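Local coordinates for phosphatidylinositol 4,5-bisphosphate-binding protein SLM1 (Saccharomyces cerevisiae, PDB 4A6H) that binds phosphatidylinositol 4,5-bisphosphate at the cell membrane, here through its PH domain, and acts with SLM2 as an effector of TORC2 and calcineurin signalling, at residues A[10-15]-A[107-112]; A[88-91]-A[95-98]; A[37-40]-A[44-47]. All coordinates share one frame; numbering follows the deposited sequence.

Contact 1: A[10-15]-A[107-112]; sequences GFLERR and MSWFDN. With I4D (D-myo-inositol-4-phosphate), chain G.
Leu-12 of the first strand of this PH domain meets the indole of Trp-109, which reaches out from the C-terminal helix; the two side chains approach from opposite directions. From CB, Trp-109 turns its CG anti to the carbonyl carbon (chi1 -79°), which carries the indole from the helix to the strand. Along the pyrrole side, Trp-109 CD1 lies 3.8 Å from Leu-12 CD2, and the same methyl stands over the five-membered ring as a CH-pi contact, 3.8 Å from its centroid and 21° off the ring normal. Leu-12 CD1 lies 3.9 Å above the same ring plane, over the middle of the indole. Further along, Trp-109 CZ2 comes within 3.6 Å of Gly-10 N, and Gly-10 CA lies at the ring edge, in its plane. With no side chain there, the backbone itself abuts the indole rim.

No direct hydrogen bond joins the segments, but water 1 does so indirectly. It accepts from Trp-109 NE1 at 2.9 Å and donates to Phe-11 O at the same distance, giving the buried indole N-H a partner in the ring plane. On the helix, Ser-108 O takes both Asn-112 N and Asn-112 ND2, from opposite faces of its carbonyl plane.

Arg-15, at the far end of 10-15, belongs to an inositol phosphate pocket. Leu-12 also touches Tyr-27 and Phe-98, and Lys-8 makes a cation-pi contact with Trp-109. Through Trp-109 the C-terminal helix of the PH fold, 103-116, packs on strand 8-16, between strands 21-29 and 95-99.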
loop_
_atom_site.group_PDB
_atom_site.type_symbol
_atom_site.label_atom_id
_atom_site.label_comp_id
_atom_site.label_asym_id
_atom_site.label_seq_id
_atom_site.Cartn_x
_atom_site.Cartn_y
_atom_site.Cartn_z
ATOM N N GLY A 10 -14.699 1.132 -6.991
ATOM C CA GLY A 10 -16.118 0.982 -7.243
ATOM C C GLY A 10 -16.809 2.320 -7.229
ATOM O O GLY A 10 -16.197 3.333 -6.888
ATOM N N PHE A 11 -18.072 2.335 -7.638
ATOM C CA PHE A 11 -18.850 3.562 -7.651
ATOM C C PHE A 11 -19.374 3.889 -6.260
ATOM O O PHE A 11 -19.822 2.993 -5.524
ATOM C CB PHE A 11 -20.025 3.451 -8.629
ATOM C CG PHE A 11 -19.610 3.440 -10.086
ATOM C CD1 PHE A 11 -19.448 4.626 -10.781
ATOM C CD2 PHE A 11 -19.364 2.237 -10.733
ATOM C CE1 PHE A 11 -19.064 4.616 -12.120
ATOM C CE2 PHE A 11 -18.971 2.221 -12.069
ATOM C CZ PHE A 11 -18.823 3.403 -12.747
ATOM N N LEU A 12 -19.284 5.167 -5.903
ATOM C CA LEU A 12 -19.915 5.675 -4.689
ATOM C C LEU A 12 -20.658 6.945 -5.025
ATOM O O LEU A 12 -20.275 7.674 -5.940
ATOM C CB LEU A 12 -18.874 5.997 -3.613
ATOM C CG LEU A 12 -18.121 4.837 -2.979
ATOM C CD1 LEU A 12 -17.050 5.361 -2.047
ATOM C CD2 LEU A 12 -19.112 3.951 -2.237
ATOM N N GLU A 13 -21.700 7.235 -4.261
ATOM C CA GLU A 13 -22.374 8.519 -4.356
ATOM C C GLU A 13 -21.968 9.378 -3.180
ATOM O O GLU A 13 -21.977 8.918 -2.045
ATOM C CB GLU A 13 -23.878 8.324 -4.364
ATOM C CG GLU A 13 -24.347 7.547 -5.571
ATOM C CD GLU A 13 -25.840 7.375 -5.589
ATOM O OE1 GLU A 13 -26.334 6.423 -4.949
ATOM O OE2 GLU A 13 -26.516 8.197 -6.240
ATOM N N ARG A 14 -21.589 10.618 -3.436
ATOM C CA ARG A 14 -21.176 11.514 -2.362
ATOM C C ARG A 14 -22.243 12.579 -2.230
ATOM O O ARG A 14 -22.658 13.167 -3.226
ATOM C CB ARG A 14 -19.823 12.156 -2.675
ATOM C CG ARG A 14 -19.240 12.946 -1.506
ATOM C CD ARG A 14 -17.966 13.676 -1.887
ATOM N NE ARG A 14 -18.220 14.691 -2.900
ATOM C CZ ARG A 14 -17.749 14.642 -4.141
ATOM N NH1 ARG A 14 -16.978 13.632 -4.521
ATOM N NH2 ARG A 14 -18.041 15.608 -4.999
ATOM N N ARG A 15 -22.712 12.824 -1.017
ATOM C CA ARG A 15 -23.748 13.831 -0.838
ATOM C C ARG A 15 -23.123 15.217 -0.834
ATOM O O ARG A 15 -22.089 15.448 -0.208
ATOM C CB ARG A 15 -24.529 13.614 0.460
ATOM C CG ARG A 15 -25.740 14.531 0.568
ATOM C CD ARG A 15 -26.208 14.700 2.006
ATOM N NE ARG A 15 -26.665 13.444 2.590
ATOM C CZ ARG A 15 -26.540 13.132 3.876
ATOM N NH1 ARG A 15 -25.965 13.985 4.715
ATOM N NH2 ARG A 15 -26.979 11.962 4.320
ATOM N N MET A 107 -19.915 -1.506 4.131
ATOM C CA MET A 107 -19.038 -1.963 5.195
ATOM C C MET A 107 -17.666 -2.369 4.660
ATOM O O MET A 107 -16.660 -2.198 5.342
ATOM C CB MET A 107 -19.673 -3.097 5.994
ATOM C CG MET A 107 -20.784 -2.632 6.945
ATOM S SD MET A 107 -20.256 -1.387 8.145
ATOM C CE MET A 107 -19.098 -2.314 9.152
ATOM N N SER A 108 -17.619 -2.873 3.434
ATOM C CA SER A 108 -16.325 -3.133 2.804
ATOM C C SER A 108 -15.514 -1.837 2.646
ATOM O O SER A 108 -14.330 -1.792 2.976
ATOM C CB SER A 108 -16.501 -3.842 1.464
ATOM O OG SER A 108 -15.249 -4.042 0.828
ATOM N N TRP A 109 -16.158 -0.778 2.160
ATOM C CA TRP A 109 -15.495 0.520 2.063
ATOM C C TRP A 109 -15.083 1.029 3.446
ATOM O O TRP A 109 -13.952 1.481 3.640
ATOM C CB TRP A 109 -16.422 1.541 1.405
ATOM C CG TRP A 109 -16.489 1.425 -0.089
ATOM C CD1 TRP A 109 -17.492 0.865 -0.827
ATOM C CD2 TRP A 109 -15.494 1.864 -1.023
ATOM N NE1 TRP A 109 -17.191 0.947 -2.169
ATOM C CE2 TRP A 109 -15.977 1.568 -2.317
ATOM C CE3 TRP A 109 -14.263 2.520 -0.897
ATOM C CZ2 TRP A 109 -15.251 1.873 -3.472
ATOM C CZ3 TRP A 109 -13.545 2.820 -2.050
ATOM C CH2 TRP A 109 -14.046 2.498 -3.313
ATOM N N PHE A 110 -16.014 0.967 4.398
ATOM C CA PHE A 110 -15.788 1.502 5.729
ATOM C C PHE A 110 -14.613 0.803 6.387
ATOM O O PHE A 110 -13.714 1.458 6.895
ATOM C CB PHE A 110 -17.049 1.338 6.594
ATOM C CG PHE A 110 -16.925 1.948 7.965
ATOM C CD1 PHE A 110 -17.270 3.276 8.182
ATOM C CD2 PHE A 110 -16.431 1.204 9.025
ATOM C CE1 PHE A 110 -17.142 3.847 9.445
ATOM C CE2 PHE A 110 -16.302 1.767 10.286
ATOM C CZ PHE A 110 -16.656 3.093 10.492
ATOM N N ASP A 111 -14.603 -0.525 6.353
ATOM C CA ASP A 111 -13.532 -1.259 7.042
ATOM C C ASP A 111 -12.173 -1.123 6.350
ATOM O O ASP A 111 -11.140 -1.012 7.019
ATOM C CB ASP A 111 -13.881 -2.733 7.213
ATOM C CG ASP A 111 -15.015 -2.960 8.181
ATOM O OD1 ASP A 111 -15.217 -2.122 9.083
ATOM O OD2 ASP A 111 -15.704 -3.987 8.027
ATOM N N ASN A 112 -12.165 -1.097 5.016
ATOM C CA ASN A 112 -10.927 -0.862 4.290
ATOM C C ASN A 112 -10.360 0.531 4.571
ATOM O O ASN A 112 -9.158 0.695 4.729
ATOM C CB ASN A 112 -11.113 -1.101 2.788
ATOM C CG ASN A 112 -10.957 -2.561 2.406
ATOM O OD1 ASN A 112 -9.858 -3.009 2.085
ATOM N ND2 ASN A 112 -12.054 -3.310 2.442
HETATM O O5 I4D G . -29.009 12.234 2.653
HETATM C C5 I4D G . -30.081 11.548 1.798
HETATM C C6 I4D G . -30.052 9.988 1.996
HETATM O O6 I4D G . -29.925 9.527 3.307
HETATM C C4 I4D G . -30.748 12.405 0.589
HETATM O O4 I4D G . -30.876 13.833 0.657
HETATM P P4 I4D G . -30.017 14.910 -0.011
HETATM O O43 I4D G . -29.278 14.448 -1.211
HETATM O O42 I4D G . -29.049 15.470 0.929
HETATM O O41 I4D G . -30.923 16.015 -0.348
HETATM C C3 I4D G . -31.888 11.656 -0.005
HETATM O O3 I4D G . -32.124 12.164 -1.302
HETATM C C2 I4D G . -31.610 10.150 -0.073
HETATM O O2 I4D G . -31.360 9.605 -1.346
HETATM C C1 I4D G . -31.003 9.256 1.081
HETATM O O1 I4D G . -30.954 7.810 0.899
HETATM O O HOH W 1 -18.827 0.484 -4.563
#

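Contact 2: A[88-91]-A[95-98]; sequences GIIR and NWVF. With PO4 (phosphate ion), chain E.
Trp-96, near the start of the PH domain's last strand in chain order, 95-99, packs against Ile-89 and Ile-90 from the loop that connects it to its antiparallel neighbour 79-84. The tight part is apolar. Ile-90 CG1 sits 3.5 Å above the indole plane over its centre, and its line to the six-membered ring centroid is only 10° off the ring normal, the geometry of a CH-pi contact. Its CD1 continues across the same ring system, 3.6 Å from Trp-96 CD2. With chi1 at -49°, Ile-90 holds CG1 beside its own backbone N, which places the ethyl branch over the indole, while Ile-90 CG2 stays 4.1 Å from Trp-96 NE1. Ile-89 crosses Trp-96 at about a right angle, and Ile-89 CG2 comes to 3.3 Å from Trp-96 CH2.

Around this apolar cluster, Ile-89 and Ile-90 both touch Leu-52 of strand 50-53, and Ile-89 also packs on Val-47 of a neighbouring subunit. Arg-14 of strand 8-16 makes a cation-pi contact with the indole.

The looser side lies at Asn-95, which is exposed and directs its CB away from the loop; Asn-95 N is 4.3 Å from Ile-90 CG2. Its side-chain OD1 is held by His-83, and a phosphate ion, probably from the crystallisation liquor, occupies the other end of the amide. Asn-95 N makes a weak bond to phosphate O2, and Asn-95 ND2 donates to phosphate O4 at 2.8 Å, with an N-H...O angle of 155°.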
loop_
_atom_site.group_PDB
_atom_site.type_symbol
_atom_site.label_atom_id
_atom_site.label_comp_id
_atom_site.label_asym_id
_atom_site.label_seq_id
_atom_site.Cartn_x
_atom_site.Cartn_y
_atom_site.Cartn_z
ATOM N N GLY A 88 -7.867 20.437 3.514
ATOM C CA GLY A 88 -7.387 19.908 2.251
ATOM C C GLY A 88 -8.499 20.068 1.234
ATOM O O GLY A 88 -8.919 21.184 0.943
ATOM N N ILE A 89 -8.989 18.950 0.707
ATOM C CA ILE A 89 -10.171 18.959 -0.145
ATOM C C ILE A 89 -11.373 19.353 0.701
ATOM O O ILE A 89 -12.280 20.051 0.233
ATOM C CB ILE A 89 -10.415 17.565 -0.765
ATOM C CG1 ILE A 89 -9.251 17.167 -1.677
ATOM C CG2 ILE A 89 -11.733 17.530 -1.526
ATOM C CD1 ILE A 89 -9.068 18.082 -2.852
ATOM N N ILE A 90 -11.351 18.908 1.955
ATOM C CA ILE A 90 -12.405 19.184 2.927
ATOM C C ILE A 90 -11.825 20.107 4.001
ATOM O O ILE A 90 -10.655 19.979 4.363
ATOM C CB ILE A 90 -12.899 17.874 3.599
ATOM C CG1 ILE A 90 -13.214 16.795 2.550
ATOM C CG2 ILE A 90 -14.115 18.138 4.484
ATOM C CD1 ILE A 90 -13.458 15.410 3.119
ATOM N N ARG A 91 -12.631 21.043 4.498
ATOM C CA ARG A 91 -12.201 21.908 5.599
ATOM C C ARG A 91 -11.995 21.091 6.872
ATOM O O ARG A 91 -12.742 20.151 7.138
ATOM C CB ARG A 91 -13.237 23.006 5.859
ATOM C CG ARG A 91 -13.297 24.086 4.797
ATOM N N ASN A 95 -17.239 17.122 7.311
ATOM C CA ASN A 95 -17.641 15.732 7.127
ATOM C C ASN A 95 -18.351 15.508 5.807
ATOM O O ASN A 95 -19.266 16.244 5.451
ATOM C CB ASN A 95 -18.566 15.312 8.263
ATOM C CG ASN A 95 -17.915 15.453 9.614
ATOM O OD1 ASN A 95 -17.134 14.601 10.020
ATOM N ND2 ASN A 95 -18.218 16.543 10.313
ATOM N N TRP A 96 -17.920 14.481 5.088
ATOM C CA TRP A 96 -18.553 14.107 3.836
ATOM C C TRP A 96 -19.268 12.778 3.971
ATOM O O TRP A 96 -18.796 11.867 4.656
ATOM C CB TRP A 96 -17.519 14.036 2.723
ATOM C CG TRP A 96 -17.198 15.387 2.144
ATOM C CD1 TRP A 96 -17.654 16.600 2.585
ATOM C CD2 TRP A 96 -16.361 15.661 1.016
ATOM N NE1 TRP A 96 -17.146 17.610 1.801
ATOM C CE2 TRP A 96 -16.349 17.061 0.833
ATOM C CE3 TRP A 96 -15.612 14.862 0.151
ATOM C CZ2 TRP A 96 -15.619 17.678 -0.191
ATOM C CZ3 TRP A 96 -14.887 15.481 -0.870
ATOM C CH2 TRP A 96 -14.901 16.870 -1.028
ATOM N N VAL A 97 -20.423 12.671 3.327
ATOM C CA VAL A 97 -21.246 11.483 3.452
ATOM C C VAL A 97 -21.235 10.736 2.131
ATOM O O VAL A 97 -21.483 11.333 1.076
ATOM C CB VAL A 97 -22.685 11.843 3.850
ATOM C CG1 VAL A 97 -23.555 10.594 3.879
ATOM C CG2 VAL A 97 -22.699 12.533 5.216
ATOM N N PHE A 98 -20.908 9.445 2.195
ATOM C CA PHE A 98 -20.879 8.578 1.035
ATOM C C PHE A 98 -21.955 7.520 1.115
ATOM O O PHE A 98 -22.313 7.060 2.196
ATOM C CB PHE A 98 -19.516 7.893 0.908
ATOM C CG PHE A 98 -18.399 8.834 0.553
ATOM C CD1 PHE A 98 -17.690 9.482 1.544
ATOM C CD2 PHE A 98 -18.062 9.077 -0.775
ATOM C CE1 PHE A 98 -16.661 10.351 1.223
ATOM C CE2 PHE A 98 -17.034 9.944 -1.097
ATOM C CZ PHE A 98 -16.331 10.580 -0.100
HETATM P P PO4 E . -20.147 19.607 8.009
HETATM O O1 PO4 E . -21.504 18.998 7.756
HETATM O O2 PO4 E . -19.401 19.718 6.699
HETATM O O3 PO4 E . -20.323 20.979 8.616
HETATM O O4 PO4 E . -19.362 18.743 8.963
#

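Contact 3: A[37-40]-A[44-47]; sequences FKTA and KDLV. With I4D (D-myo-inositol-4-phosphate), chain H.
A polar contact within one loop, chiefly Thr-39 with Asp-45, draws together the connection between strands 33-37 and 50-53 of the PH domain beside a bound inositol 4-phosphate. The evidence is concentrated on one carboxylate oxygen. Asp-45 OD2 accepts the backbone N of Thr-39 at 2.8 Å, nearly in line with its own C-O bond, although the N-H...O angle is a bent 138°. Asp-45 OD2 also accepts the hydroxyl Thr-39 OG1 at 2.7 Å, through the lone pair facing away from OD1. Asp-45 sets CG anti to its backbone N (chi1 179°), extending the carboxylate across to the other arm, and the threonine hydroxyl lies between its backbone N and carbonyl carbon (chi1 74°), where it also takes a hydrogen bond from Asp-41 N.

The second carboxylate oxygen is satisfied by water 2, which donates to Asp-45 OD1 at 2.7 Å and to Val-47 O, and accepts from Lys-38 N at 2.9 Å. Both oxygens are thus engaged, which fixes the rotation of the carboxylate.

The Phe-37 ring lies against the backbone of 45-47, with Phe-37 CE2 3.8 Å from Leu-46 C, and also packs on Val-28 and Pro-48. The ligand phosphate is modelled over one ring face, but its placement is doubtful because O41 and O42 come too close to the loop. The inositol O5 gives a weak hydrogen bond to Ala-40 O, and Glu-6 also binds the ligand. Phe-37, Thr-39, Ala-40, Asp-45 and Leu-46 thereby line one of the two inositol phosphate pockets seen on this PH domain.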
loop_
_atom_site.group_PDB
_atom_site.type_symbol
_atom_site.label_atom_id
_atom_site.label_comp_id
_atom_site.label_asym_id
_atom_site.label_seq_id
_atom_site.Cartn_x
_atom_site.Cartn_y
_atom_site.Cartn_z
ATOM N N PHE A 37 -12.560 9.425 -9.735
ATOM C CA PHE A 37 -12.520 9.649 -11.182
ATOM C C PHE A 37 -13.940 9.811 -11.701
ATOM O O PHE A 37 -14.899 9.309 -11.106
ATOM C CB PHE A 37 -11.832 8.478 -11.888
ATOM C CG PHE A 37 -10.417 8.225 -11.420
ATOM C CD1 PHE A 37 -10.173 7.402 -10.344
ATOM C CD2 PHE A 37 -9.332 8.815 -12.052
ATOM C CE1 PHE A 37 -8.880 7.157 -9.900
ATOM C CE2 PHE A 37 -8.032 8.565 -11.611
ATOM C CZ PHE A 37 -7.810 7.746 -10.531
ATOM N N LYS A 38 -14.082 10.497 -12.823
ATOM C CA LYS A 38 -15.400 10.660 -13.415
ATOM C C LYS A 38 -15.971 9.336 -13.906
ATOM O O LYS A 38 -17.186 9.099 -13.841
ATOM C CB LYS A 38 -15.327 11.638 -14.582
ATOM C CG LYS A 38 -15.217 13.087 -14.152
ATOM C CD LYS A 38 -15.106 14.005 -15.362
ATOM C CE LYS A 38 -15.382 15.450 -14.975
ATOM N NZ LYS A 38 -14.518 15.902 -13.851
ATOM N N THR A 39 -15.098 8.479 -14.427
ATOM C CA THR A 39 -15.527 7.196 -14.961
ATOM C C THR A 39 -14.630 6.059 -14.523
ATOM O O THR A 39 -13.582 6.270 -13.897
ATOM C CB THR A 39 -15.522 7.175 -16.505
ATOM O OG1 THR A 39 -14.168 7.104 -16.975
ATOM C CG2 THR A 39 -16.185 8.424 -17.089
ATOM N N ALA A 40 -15.042 4.846 -14.877
ATOM C CA ALA A 40 -14.318 3.641 -14.527
ATOM C C ALA A 40 -13.323 3.210 -15.590
ATOM O O ALA A 40 -12.802 2.100 -15.526
ATOM C CB ALA A 40 -15.294 2.501 -14.230
ATOM N N LYS A 44 -7.807 4.819 -19.565
ATOM C CA LYS A 44 -7.766 6.141 -20.197
ATOM C C LYS A 44 -8.148 7.337 -19.312
ATOM O O LYS A 44 -7.675 8.449 -19.546
ATOM C CB LYS A 44 -8.597 6.156 -21.482
ATOM C CG LYS A 44 -8.066 5.230 -22.566
ATOM C CD LYS A 44 -8.860 5.362 -23.859
ATOM C CE LYS A 44 -8.712 6.742 -24.474
ATOM N NZ LYS A 44 -9.377 6.820 -25.806
ATOM N N ASP A 45 -8.995 7.120 -18.311
ATOM C CA ASP A 45 -9.460 8.212 -17.448
ATOM C C ASP A 45 -8.649 8.215 -16.155
ATOM O O ASP A 45 -9.061 7.647 -15.163
ATOM C CB ASP A 45 -10.964 8.048 -17.150
ATOM C CG ASP A 45 -11.521 9.143 -16.241
ATOM O OD1 ASP A 45 -10.819 10.132 -15.941
ATOM O OD2 ASP A 45 -12.682 8.999 -15.807
ATOM N N LEU A 46 -7.465 8.818 -16.207
ATOM C CA LEU A 46 -6.519 8.697 -15.104
ATOM C C LEU A 46 -6.051 10.031 -14.499
ATOM O O LEU A 46 -5.046 10.057 -13.798
ATOM C CB LEU A 46 -5.322 7.832 -15.525
ATOM C CG LEU A 46 -5.530 6.313 -15.584
ATOM C CD1 LEU A 46 -4.514 5.663 -16.512
ATOM C CD2 LEU A 46 -5.467 5.691 -14.197
ATOM N N VAL A 47 -6.777 11.118 -14.758
ATOM C CA VAL A 47 -6.628 12.338 -13.951
ATOM C C VAL A 47 -7.718 12.394 -12.863
ATOM O O VAL A 47 -8.887 12.604 -13.164
ATOM C CB VAL A 47 -6.723 13.617 -14.807
ATOM C CG1 VAL A 47 -6.599 14.859 -13.932
ATOM C CG2 VAL A 47 -5.651 13.625 -15.906
HETATM O O5 I4D H . -12.004 2.402 -12.808
HETATM C C5 I4D H . -10.859 2.309 -11.986
HETATM C C6 I4D H . -10.497 0.822 -11.907
HETATM O O6 I4D H . -11.217 -0.092 -12.735
HETATM C C4 I4D H . -9.794 3.225 -12.455
HETATM O O4 I4D H . -10.169 4.606 -12.511
HETATM P P4 I4D H . -10.260 5.484 -13.764
HETATM O O43 I4D H . -10.538 4.702 -14.974
HETATM O O42 I4D H . -8.979 6.145 -13.894
HETATM O O41 I4D H . -11.295 6.513 -13.666
HETATM C C3 I4D H . -8.365 2.743 -11.872
HETATM O O3 I4D H . -7.179 3.694 -12.095
HETATM C C2 I4D H . -7.947 1.287 -11.425
HETATM O O2 I4D H . -6.932 1.176 -10.468
HETATM C C1 I4D H . -9.121 0.328 -11.300
HETATM O O1 I4D H . -8.935 -1.102 -11.097
HETATM O O HOH W 2 -11.599 11.674 -13.814
#

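Overall arrangement
From the N terminus, strand 8-16 opens contact 1, which ties this first strand to the C-terminal helix 103-116 and closes only when that helix arrives, 92 residues on. Within that long span the other two contacts follow in series: contact 3 folds the loop between strands 33-37 and 50-53 on itself, and contact 2 later ties the loop after strand 79-84 back to strand 95-99. Contacts 1 and 2 touch through neighbouring strands, with a probable hydrogen bond from Arg-15 N to Val-97 O at 2.8 Å. Contact 1 meets contact 3 through Phe-11 and Ala-40. Contacts 2 and 3 do not touch, yet both reach the same neighbouring subunit.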